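Local atomic coordinates of putative adhesin (Bacteroides fragilis NCTC 9343, PDB entry 3PET), a protein that is of unknown biochemical function but has a right-handed beta-helix fold and probably serves Bacteroides fragilis as a lipoprotein adhesin. Residues A[107-118]-A[127-138]; A[140-151]-A[159-170]. All coordinates share one frame; numbering follows the deposited sequence. Where two conformers were deposited one is given.

How the interactions relate
Both interactions pair one coil of a right-handed beta-helix with the next, and they follow each other along the chain: residues 107-118 meet 127-138 in interaction 1, and 140-151 meet 159-170 in interaction 2. Their centres lie about 9 Å apart. They also touch directly, because strand 122-128 runs beside strand 142-145 and strand 131-136 beside strand 147-155; Leu132 N lies 2.9 Å from Ile150 O, a probable hydrogen bond, and Leu132 and Leu166 pack together in the core. Interaction 1 lies mainly along strands 111-116 and 131-136 after a bend, whereas interaction 2 runs round corners near Gly146 and Gln149. Repeating such pairings extends the solenoid, consistent with the head of an adhesin.

Interaction 1 (A[107-118]-A[127-138]); sequences LTTDNLDIESKG and LTCQKLNVQSMG
Leu112 and Leu132 lie side by side and point into the same core; in both, CG stands anti to the backbone N (chi1 180° and 170°), which sends the two side chains the same way. Leu112 CD2 lodges between two neighbours of the next coil, 3.8 Å from Leu127 CD1 and 4.0 Å from Leu132 CD1. Beside this, in the conformer given, Ile114 CD1 reaches the gap between Leu132 CD1, at 3.7 Å, and Val134 CG2. Branched aliphatic residues suit this interior, where the methyl groups of one coil settle into the gaps between those of the next. At the end of the face the smaller Ser116 and Ser136 take over; water 3 joins Ser116 OG to Gly138 N.

The opposite face, with Asp113, Asn133, Glu115 and Gln135, is polar. Asn133 ND2 donates to Asp113 OD1 in a nearly straight bond of 3.0 Å, with the acceptor in the amide plane but the donor well above the carboxylate plane. Glu115 folds back at chi2, which lays its carboxylate over Gln135 CB and CG. The selenomethionine Met137 puts its CE against Lys117 CG, 3.6 Å away. At the corner, Asp110 O receives both Gln130 N and Lys131 N, pinning the bend between the short and long strands.

Strands 111-116 and 131-136 run parallel, 4° apart, in unshifted register. Strand 92-95 flanks the first and strand 147-155 the second, while Val142 and Leu144 of strand 142-145 and Ile161 and Leu166 of strand 161-168 pack against the inward side chains.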
loop_
_atom_site.group_PDB
_atom_site.type_symbol
_atom_site.label_atom_id
_atom_site.label_comp_id
_atom_site.label_asym_id
_atom_site.label_seq_id
_atom_site.Cartn_x
_atom_site.Cartn_y
_atom_site.Cartn_z
ATOM N N LEU A 107 -25.516 -1.547 -7.509
ATOM C CA LEU A 107 -25.666 -0.104 -7.470
ATOM C C LEU A 107 -25.848 0.405 -8.883
ATOM O O LEU A 107 -25.020 0.120 -9.747
ATOM C CB LEU A 107 -24.484 0.613 -6.778
ATOM C CG LEU A 107 -24.488 2.171 -6.854
ATOM C CD1 LEU A 107 -25.694 2.788 -6.096
ATOM C CD2 LEU A 107 -23.166 2.747 -6.350
ATOM N N THR A 108 -26.944 1.144 -9.109
ATOM C CA THR A 108 -27.220 1.823 -10.377
ATOM C C THR A 108 -27.114 3.312 -10.088
ATOM O O THR A 108 -27.855 3.844 -9.258
ATOM C CB THR A 108 -28.575 1.420 -10.977
ATOM O OG1 THR A 108 -28.585 0.011 -11.166
ATOM C CG2 THR A 108 -28.854 2.125 -12.296
ATOM N N THR A 109 -26.165 3.973 -10.740
ATOM C CA THR A 109 -25.914 5.396 -10.518
ATOM C C THR A 109 -25.405 6.028 -11.810
ATOM O O THR A 109 -25.020 5.309 -12.724
ATOM C CB THR A 109 -24.889 5.555 -9.348
ATOM O OG1 THR A 109 -24.805 6.934 -8.971
ATOM C CG2 THR A 109 -23.474 4.998 -9.679
ATOM N N ASP A 110 -25.375 7.356 -11.884
ATOM C CA ASP A 110 -24.805 8.019 -13.047
ATOM C C ASP A 110 -23.269 8.060 -12.884
ATOM O O ASP A 110 -22.552 7.487 -13.694
ATOM C CB ASP A 110 -25.404 9.429 -13.260
ATOM C CG ASP A 110 -25.711 10.236 -11.993
ATOM O OD1 ASP A 110 -25.051 9.990 -10.944
ATOM O OD2 ASP A 110 -26.606 11.117 -12.051
ATOM N N ASN A 111 -22.777 8.696 -11.811
ATOM C CA ASN A 111 -21.343 8.838 -11.524
ATOM C C ASN A 111 -21.025 8.271 -10.176
ATOM O O ASN A 111 -21.727 8.564 -9.214
ATOM C CB ASN A 111 -20.909 10.314 -11.546
ATOM C CG ASN A 111 -21.384 11.074 -12.761
ATOM O OD1 ASN A 111 -21.010 10.780 -13.896
ATOM N ND2 ASN A 111 -22.276 12.029 -12.555
ATOM N N LEU A 112 -19.963 7.473 -10.090
ATOM C CA LEU A 112 -19.516 6.936 -8.824
ATOM C C LEU A 112 -18.067 7.318 -8.622
ATOM O O LEU A 112 -17.235 7.066 -9.494
ATOM C CB LEU A 112 -19.717 5.413 -8.734
ATOM C CG LEU A 112 -19.264 4.746 -7.418
ATOM C CD1 LEU A 112 -20.089 5.252 -6.186
ATOM C CD2 LEU A 112 -19.318 3.238 -7.530
ATOM N N ASP A 113 -17.769 7.929 -7.470
ATOM C CA ASP A 113 -16.415 8.311 -7.111
ATOM C C ASP A 113 -15.981 7.496 -5.863
ATOM O O ASP A 113 -16.614 7.595 -4.807
ATOM C CB ASP A 113 -16.342 9.837 -6.868
ATOM C CG ASP A 113 -14.962 10.412 -6.667
ATOM O OD1 ASP A 113 -13.968 9.699 -6.952
ATOM O OD2 ASP A 113 -14.867 11.590 -6.269
ATOM N N ILE A 114 -14.935 6.665 -6.019
ATOM C CA ILE A 114 -14.399 5.856 -4.923
ATOM C C ILE A 114 -13.021 6.381 -4.571
ATOM O O ILE A 114 -12.126 6.417 -5.437
ATOM C CB ILE A 114 -14.377 4.331 -5.216
ATOM C CG1 ILE A 114 -15.764 3.819 -5.662
ATOM C CG2 ILE A 114 -13.854 3.538 -3.992
ATOM C CD1 ILE A 114 -15.685 2.718 -6.605
ATOM N N GLU A 115 -12.865 6.811 -3.292
ATOM C CA GLU A 115 -11.603 7.322 -2.747
ATOM C C GLU A 115 -11.267 6.438 -1.539
ATOM O O GLU A 115 -11.912 6.555 -0.491
ATOM C CB GLU A 115 -11.669 8.829 -2.372
ATOM C CG GLU A 115 -12.175 9.764 -3.472
ATOM C CD GLU A 115 -11.205 10.164 -4.575
ATOM O OE1 GLU A 115 -10.094 10.650 -4.255
ATOM O OE2 GLU A 115 -11.583 10.053 -5.764
ATOM N N SER A 116 -10.335 5.482 -1.709
ATOM C CA SER A 116 -9.950 4.615 -0.587
ATOM C C SER A 116 -8.599 5.048 -0.052
ATOM O O SER A 116 -7.600 5.078 -0.782
ATOM C CB SER A 116 -9.961 3.144 -0.982
ATOM O OG SER A 116 -9.183 2.892 -2.144
ATOM N N LYS A 117 -8.595 5.483 1.212
ATOM C CA LYS A 117 -7.420 6.023 1.889
ATOM C C LYS A 117 -7.218 5.341 3.235
ATOM O O LYS A 117 -6.628 5.930 4.142
ATOM C CB LYS A 117 -7.610 7.550 2.103
ATOM C CG LYS A 117 -8.109 8.342 0.886
ATOM C CD LYS A 117 -9.129 9.437 1.220
ATOM C CE LYS A 117 -8.502 10.725 1.724
ATOM N NZ LYS A 117 -7.913 11.533 0.621
ATOM N N GLY A 118 -7.778 4.145 3.398
ATOM C CA GLY A 118 -7.670 3.414 4.656
ATOM C C GLY A 118 -7.004 2.066 4.504
ATOM O O GLY A 118 -6.313 1.812 3.505
ATOM N N LEU A 127 -22.360 -3.359 -10.497
ATOM C CA LEU A 127 -22.363 -1.913 -10.670
ATOM C C LEU A 127 -22.857 -1.557 -12.082
ATOM O O LEU A 127 -22.391 -2.141 -13.055
ATOM C CB LEU A 127 -20.936 -1.357 -10.429
ATOM C CG LEU A 127 -20.713 0.150 -10.691
ATOM C CD1 LEU A 127 -21.547 1.040 -9.745
ATOM C CD2 LEU A 127 -19.228 0.489 -10.660
ATOM N N THR A 128 -23.775 -0.592 -12.197
ATOM C CA THR A 128 -24.214 -0.066 -13.491
ATOM C C THR A 128 -24.031 1.441 -13.387
ATOM O O THR A 128 -24.711 2.068 -12.582
ATOM C CB THR A 128 -25.661 -0.474 -13.862
ATOM O OG1 THR A 128 -25.820 -1.888 -13.762
ATOM C CG2 THR A 128 -26.056 -0.005 -15.249
ATOM N N CYS A 129 -23.083 2.020 -14.136
ATOM C CA CYS A 129 -22.871 3.460 -14.039
ATOM C C CYS A 129 -22.478 4.039 -15.382
ATOM O O CYS A 129 -22.177 3.285 -16.307
ATOM C CB CYS A 129 -21.821 3.776 -12.970
ATOM S SG CYS A 129 -20.129 3.266 -13.406
ATOM N N GLN A 130 -22.449 5.387 -15.479
ATOM C CA GLN A 130 -21.987 6.060 -16.685
ATOM C C GLN A 130 -20.512 6.324 -16.523
ATOM O O GLN A 130 -19.720 5.899 -17.354
ATOM C CB GLN A 130 -22.779 7.357 -16.958
ATOM C CG GLN A 130 -24.293 7.141 -17.153
ATOM C CD GLN A 130 -24.631 6.068 -18.169
ATOM O OE1 GLN A 130 -24.253 6.154 -19.343
ATOM N NE2 GLN A 130 -25.321 5.011 -17.729
ATOM N N LYS A 131 -20.141 7.017 -15.435
ATOM C CA LYS A 131 -18.754 7.357 -15.161
ATOM C C LYS A 131 -18.324 6.794 -13.815
ATOM O O LYS A 131 -19.028 6.957 -12.812
ATOM C CB LYS A 131 -18.531 8.878 -15.207
ATOM C CG LYS A 131 -18.823 9.513 -16.565
ATOM C CD LYS A 131 -18.703 11.024 -16.516
ATOM C CE LYS A 131 -19.078 11.653 -17.833
ATOM N NZ LYS A 131 -19.034 13.138 -17.768
ATOM N N LEU A 132 -17.174 6.121 -13.804
ATOM C CA LEU A 132 -16.580 5.562 -12.600
ATOM C C LEU A 132 -15.208 6.166 -12.428
ATOM O O LEU A 132 -14.409 6.187 -13.376
ATOM C CB LEU A 132 -16.491 4.026 -12.640
ATOM C CG LEU A 132 -15.658 3.364 -11.521
ATOM C CD1 LEU A 132 -16.325 3.501 -10.137
ATOM C CD2 LEU A 132 -15.361 1.938 -11.853
ATOM N N ASN A 133 -14.938 6.660 -11.231
ATOM C CA ASN A 133 -13.649 7.222 -10.864
ATOM C C ASN A 133 -13.160 6.533 -9.611
ATOM O O ASN A 133 -13.841 6.588 -8.595
ATOM C CB ASN A 133 -13.722 8.751 -10.668
ATOM C CG ASN A 133 -12.357 9.356 -10.441
ATOM O OD1 ASN A 133 -11.476 9.260 -11.276
ATOM N ND2 ASN A 133 -12.122 9.940 -9.282
ATOM N N VAL A 134 -11.996 5.855 -9.689
ATOM C CA VAL A 134 -11.406 5.153 -8.554
ATOM C C VAL A 134 -10.033 5.747 -8.285
ATOM O O VAL A 134 -9.174 5.762 -9.171
ATOM C CB VAL A 134 -11.329 3.604 -8.759
ATOM C CG1 VAL A 134 -10.628 2.911 -7.588
ATOM C CG2 VAL A 134 -12.704 3.006 -8.971
ATOM N N GLN A 135 -9.818 6.192 -7.042
ATOM C CA GLN A 135 -8.521 6.674 -6.574
ATOM C C GLN A 135 -8.167 5.839 -5.368
ATOM O O GLN A 135 -8.724 6.071 -4.280
ATOM C CB GLN A 135 -8.563 8.179 -6.236
ATOM C CG GLN A 135 -8.847 9.096 -7.434
ATOM C CD GLN A 135 -7.608 9.566 -8.148
ATOM O OE1 GLN A 135 -6.487 9.429 -7.666
ATOM N NE2 GLN A 135 -7.792 10.176 -9.303
ATOM N N SER A 136 -7.330 4.793 -5.561
ATOM C CA SER A 136 -6.948 3.936 -4.423
ATOM C C SER A 136 -5.639 4.434 -3.877
ATOM O O SER A 136 -4.667 4.566 -4.614
ATOM C CB SER A 136 -6.903 2.457 -4.797
ATOM O OG SER A 136 -5.946 2.188 -5.815
HETATM N N MSE A 137 -5.664 4.847 -2.612
HETATM C CA MSE A 137 -4.523 5.507 -1.991
HETATM C C MSE A 137 -4.090 4.901 -0.663
HETATM O O MSE A 137 -3.153 5.404 -0.073
HETATM C CB MSE A 137 -4.883 6.978 -1.756
HETATM C CG MSE A 137 -5.051 7.784 -3.046
HETATM SE SE MSE A 137 -5.836 9.510 -2.626
HETATM C CE MSE A 137 -7.656 8.961 -2.632
ATOM N N GLY A 138 -4.748 3.843 -0.208
ATOM C CA GLY A 138 -4.401 3.219 1.063
ATOM C C GLY A 138 -3.794 1.849 0.904
ATOM O O GLY A 138 -3.086 1.594 -0.078
HETATM O O HOH W 1 -26.607 -2.495 -11.360
HETATM O O HOH W 2 -26.700 4.386 -15.459
HETATM O O HOH W 3 -6.704 1.750 -1.027
#

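Interaction 2 (A[140-151]-A[159-170]); sequences GDVKLEGTAQIA and GNIEAGNLRANA
Glu145 and Arg167 form a salt bridge, OE2 to NH2 at 2.7 Å, although the N-H bond is weak and bent (126°). The carboxylate oxygen sits at the guanidinium edge, while Gly146 O lies over the centre of one face. Glu145 OE1 is held separately by Ser126 N. At one end, Asp141 OD1 takes the N-H of Asn160 almost straight (2.8 Å, 176°), and at the other Asn169 ND2 donates to Gln149 OE1 at 2.7 Å, from above the carbonyl plane.

Parallel backbone bonds join the coils, but Ala163 to Leu166 makes a type I turn that interrupts them; water 4 fills in, donating to Leu144 O and accepting from Asn165 N. Gly146 has backbone angles at which a CB would jam against the preceding carbonyl O; bare of a side chain, it lets Leu166 CD1 come to 3.9 Å from Gly146 C. Leu144 CD1 packs on Ala163 CB at 4.0 Å. Past the corner at Gln149, small residues pack closely: Ala151 CB meets Ala168 CB and Leu166 CD2, each at 3.9 Å.

A greasy interior thus supplies the packing, while a salt bridge and an amide pair sit at the corners and Asp141 binds the backbone of Asn160 near the start of the strands.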
loop_
_atom_site.group_PDB
_atom_site.type_symbol
_atom_site.label_atom_id
_atom_site.label_comp_id
_atom_site.label_asym_id
_atom_site.label_seq_id
_atom_site.Cartn_x
_atom_site.Cartn_y
_atom_site.Cartn_z
ATOM N N GLY A 140 -4.829 -2.004 0.493
ATOM C CA GLY A 140 -5.949 -2.883 0.191
ATOM C C GLY A 140 -6.299 -2.887 -1.285
ATOM O O GLY A 140 -5.776 -2.091 -2.081
ATOM N N ASP A 141 -7.182 -3.801 -1.649
ATOM C CA ASP A 141 -7.632 -4.002 -3.032
ATOM C C ASP A 141 -8.974 -3.364 -3.307
ATOM O O ASP A 141 -9.810 -3.281 -2.407
ATOM C CB ASP A 141 -7.738 -5.507 -3.314
ATOM C CG ASP A 141 -6.422 -6.261 -3.286
ATOM O OD1 ASP A 141 -5.358 -5.608 -3.339
ATOM O OD2 ASP A 141 -6.454 -7.500 -3.273
ATOM N N VAL A 142 -9.198 -2.933 -4.560
ATOM C CA VAL A 142 -10.487 -2.400 -5.000
ATOM C C VAL A 142 -11.001 -3.365 -6.073
ATOM O O VAL A 142 -10.397 -3.464 -7.142
ATOM C CB VAL A 142 -10.445 -0.922 -5.474
ATOM C CG1 VAL A 142 -11.825 -0.452 -5.967
ATOM C CG2 VAL A 142 -9.951 -0.017 -4.357
ATOM N N LYS A 143 -12.033 -4.152 -5.741
ATOM C CA LYS A 143 -12.645 -5.122 -6.640
ATOM C C LYS A 143 -13.958 -4.555 -7.182
ATOM O O LYS A 143 -14.799 -4.095 -6.409
ATOM C CB LYS A 143 -12.853 -6.478 -5.950
ATOM C CG LYS A 143 -13.288 -7.589 -6.906
ATOM C CD LYS A 143 -13.308 -8.939 -6.215
ATOM C CE LYS A 143 -13.818 -10.037 -7.123
ATOM N NZ LYS A 143 -14.109 -11.286 -6.369
ATOM N N LEU A 144 -14.101 -4.564 -8.521
ATOM C CA LEU A 144 -15.241 -3.997 -9.231
ATOM C C LEU A 144 -15.774 -4.935 -10.296
ATOM O O LEU A 144 -15.011 -5.461 -11.107
ATOM C CB LEU A 144 -14.812 -2.672 -9.898
ATOM C CG LEU A 144 -14.166 -1.613 -8.987
ATOM C CD1 LEU A 144 -13.271 -0.703 -9.767
ATOM C CD2 LEU A 144 -15.220 -0.814 -8.222
ATOM N N GLU A 145 -17.092 -5.109 -10.317
ATOM C CA GLU A 145 -17.784 -5.919 -11.313
ATOM C C GLU A 145 -19.032 -5.162 -11.781
ATOM O O GLU A 145 -19.717 -4.531 -10.977
ATOM C CB GLU A 145 -18.128 -7.313 -10.760
ATOM C CG GLU A 145 -18.769 -8.263 -11.781
ATOM C CD GLU A 145 -20.270 -8.095 -11.961
ATOM O OE1 GLU A 145 -20.936 -7.725 -10.973
ATOM O OE2 GLU A 145 -20.785 -8.318 -13.081
ATOM N N GLY A 146 -19.296 -5.236 -13.080
ATOM C CA GLY A 146 -20.454 -4.587 -13.683
ATOM C C GLY A 146 -20.114 -3.890 -14.976
ATOM O O GLY A 146 -19.325 -4.397 -15.767
ATOM N N THR A 147 -20.729 -2.741 -15.214
ATOM C CA THR A 147 -20.496 -1.997 -16.456
ATOM C C THR A 147 -20.311 -0.508 -16.165
ATOM O O THR A 147 -20.866 0.027 -15.206
ATOM C CB THR A 147 -21.653 -2.202 -17.498
ATOM O OG1 THR A 147 -22.858 -1.584 -17.026
ATOM C CG2 THR A 147 -21.906 -3.669 -17.861
ATOM N N ALA A 148 -19.569 0.160 -17.033
ATOM C CA ALA A 148 -19.351 1.607 -16.986
ATOM C C ALA A 148 -19.151 2.115 -18.407
ATOM O O ALA A 148 -18.652 1.374 -19.257
ATOM C CB ALA A 148 -18.142 1.941 -16.127
ATOM N N GLN A 149 -19.564 3.353 -18.690
ATOM C CA GLN A 149 -19.282 3.898 -20.014
ATOM C C GLN A 149 -17.819 4.326 -20.003
ATOM O O GLN A 149 -17.074 4.025 -20.921
ATOM C CB GLN A 149 -20.238 5.053 -20.372
ATOM C CG GLN A 149 -21.642 4.595 -20.778
ATOM C CD GLN A 149 -21.685 3.823 -22.091
ATOM O OE1 GLN A 149 -20.841 3.981 -22.985
ATOM N NE2 GLN A 149 -22.678 2.963 -22.237
ATOM N N ILE A 150 -17.400 4.967 -18.903
ATOM C CA ILE A 150 -16.030 5.428 -18.662
ATOM C C ILE A 150 -15.588 4.930 -17.293
ATOM O O ILE A 150 -16.344 5.073 -16.328
ATOM C CB ILE A 150 -15.894 6.990 -18.760
ATOM C CG1 ILE A 150 -16.404 7.516 -20.119
ATOM C CG2 ILE A 150 -14.404 7.432 -18.532
ATOM C CD1 ILE A 150 -16.890 8.978 -20.123
ATOM N N ALA A 151 -14.353 4.393 -17.198
ATOM C CA ALA A 151 -13.763 3.971 -15.915
ATOM C C ALA A 151 -12.351 4.524 -15.792
ATOM O O ALA A 151 -11.466 4.175 -16.588
ATOM C CB ALA A 151 -13.760 2.449 -15.782
ATOM N N GLY A 159 -1.691 -2.307 -3.158
ATOM C CA GLY A 159 -2.847 -3.155 -3.449
ATOM C C GLY A 159 -3.225 -3.105 -4.920
ATOM O O GLY A 159 -2.660 -2.329 -5.707
ATOM N N ASN A 160 -4.183 -3.944 -5.295
ATOM C CA ASN A 160 -4.623 -4.105 -6.681
ATOM C C ASN A 160 -5.992 -3.560 -6.956
ATOM O O ASN A 160 -6.870 -3.625 -6.097
ATOM C CB ASN A 160 -4.668 -5.621 -7.028
ATOM C CG ASN A 160 -3.336 -6.314 -6.910
ATOM O OD1 ASN A 160 -2.293 -5.717 -7.093
ATOM N ND2 ASN A 160 -3.331 -7.597 -6.643
ATOM N N ILE A 161 -6.198 -3.087 -8.198
ATOM C CA ILE A 161 -7.520 -2.737 -8.696
ATOM C C ILE A 161 -7.905 -3.939 -9.525
ATOM O O ILE A 161 -7.268 -4.208 -10.547
ATOM C CB ILE A 161 -7.655 -1.392 -9.468
ATOM C CG1 ILE A 161 -7.278 -0.207 -8.575
ATOM C CG2 ILE A 161 -9.122 -1.256 -9.996
ATOM C CD1 ILE A 161 -7.443 1.194 -9.231
ATOM N N GLU A 162 -8.887 -4.681 -9.059
ATOM C CA GLU A 162 -9.340 -5.883 -9.742
ATOM C C GLU A 162 -10.674 -5.561 -10.446
ATOM O O GLU A 162 -11.759 -5.737 -9.890
ATOM C CB GLU A 162 -9.404 -7.065 -8.750
ATOM C CG GLU A 162 -8.019 -7.406 -8.197
ATOM C CD GLU A 162 -7.889 -8.247 -6.938
ATOM O OE1 GLU A 162 -8.897 -8.417 -6.216
ATOM O OE2 GLU A 162 -6.751 -8.684 -6.640
ATOM N N ALA A 163 -10.569 -5.027 -11.666
ATOM C CA ALA A 163 -11.731 -4.603 -12.458
ATOM C C ALA A 163 -11.794 -5.307 -13.832
ATOM O O ALA A 163 -12.294 -4.737 -14.807
ATOM C CB ALA A 163 -11.682 -3.084 -12.630
ATOM N N GLY A 164 -11.336 -6.560 -13.883
ATOM C CA GLY A 164 -11.404 -7.385 -15.092
ATOM C C GLY A 164 -12.837 -7.703 -15.493
ATOM O O GLY A 164 -13.133 -7.858 -16.682
ATOM N N ASN A 165 -13.741 -7.785 -14.504
ATOM C CA ASN A 165 -15.176 -8.044 -14.735
ATOM C C ASN A 165 -16.010 -6.760 -14.693
ATOM O O ASN A 165 -17.238 -6.818 -14.590
ATOM C CB ASN A 165 -15.715 -9.077 -13.761
ATOM C CG ASN A 165 -15.030 -10.402 -13.941
ATOM O OD1 ASN A 165 -14.749 -10.824 -15.061
ATOM N ND2 ASN A 165 -14.681 -11.047 -12.846
ATOM N N LEU A 166 -15.332 -5.600 -14.807
ATOM C CA LEU A 166 -15.989 -4.327 -14.959
ATOM C C LEU A 166 -15.829 -3.949 -16.424
ATOM O O LEU A 166 -14.755 -3.491 -16.819
ATOM C CB LEU A 166 -15.472 -3.240 -14.007
ATOM C CG LEU A 166 -16.216 -1.905 -14.190
ATOM C CD1 LEU A 166 -17.394 -1.776 -13.226
ATOM C CD2 LEU A 166 -15.286 -0.782 -14.119
ATOM N N ARG A 167 -16.872 -4.235 -17.239
ATOM C CA ARG A 167 -16.865 -3.959 -18.683
ATOM C C ARG A 167 -17.078 -2.466 -18.929
ATOM O O ARG A 167 -18.159 -1.949 -18.648
ATOM C CB ARG A 167 -17.953 -4.798 -19.420
ATOM C CG ARG A 167 -17.701 -6.305 -19.414
ATOM C CD ARG A 167 -18.959 -7.091 -19.052
ATOM N NE ARG A 167 -18.964 -7.507 -17.645
ATOM C CZ ARG A 167 -20.048 -7.570 -16.871
ATOM N NH1 ARG A 167 -21.241 -7.241 -17.353
ATOM N NH2 ARG A 167 -19.944 -7.958 -15.608
ATOM N N ALA A 168 -16.041 -1.766 -19.418
ATOM C CA ALA A 168 -16.124 -0.329 -19.694
ATOM C C ALA A 168 -15.853 -0.046 -21.168
ATOM O O ALA A 168 -15.081 -0.778 -21.788
ATOM C CB ALA A 168 -15.129 0.431 -18.831
ATOM N N ASN A 169 -16.458 1.013 -21.728
ATOM C CA ASN A 169 -16.156 1.365 -23.118
ATOM C C ASN A 169 -14.817 2.074 -23.194
ATOM O O ASN A 169 -14.001 1.722 -24.025
ATOM C CB ASN A 169 -17.274 2.198 -23.750
ATOM C CG ASN A 169 -18.432 1.334 -24.171
ATOM O OD1 ASN A 169 -18.263 0.212 -24.662
ATOM N ND2 ASN A 169 -19.626 1.832 -23.989
ATOM N N ALA A 170 -14.578 3.036 -22.302
ATOM C CA ALA A 170 -13.332 3.801 -22.237
ATOM C C ALA A 170 -12.696 3.622 -20.875
ATOM O O ALA A 170 -13.371 3.736 -19.845
ATOM C CB ALA A 170 -13.602 5.274 -22.511
HETATM O O HOH W 4 -13.473 -7.805 -11.576
#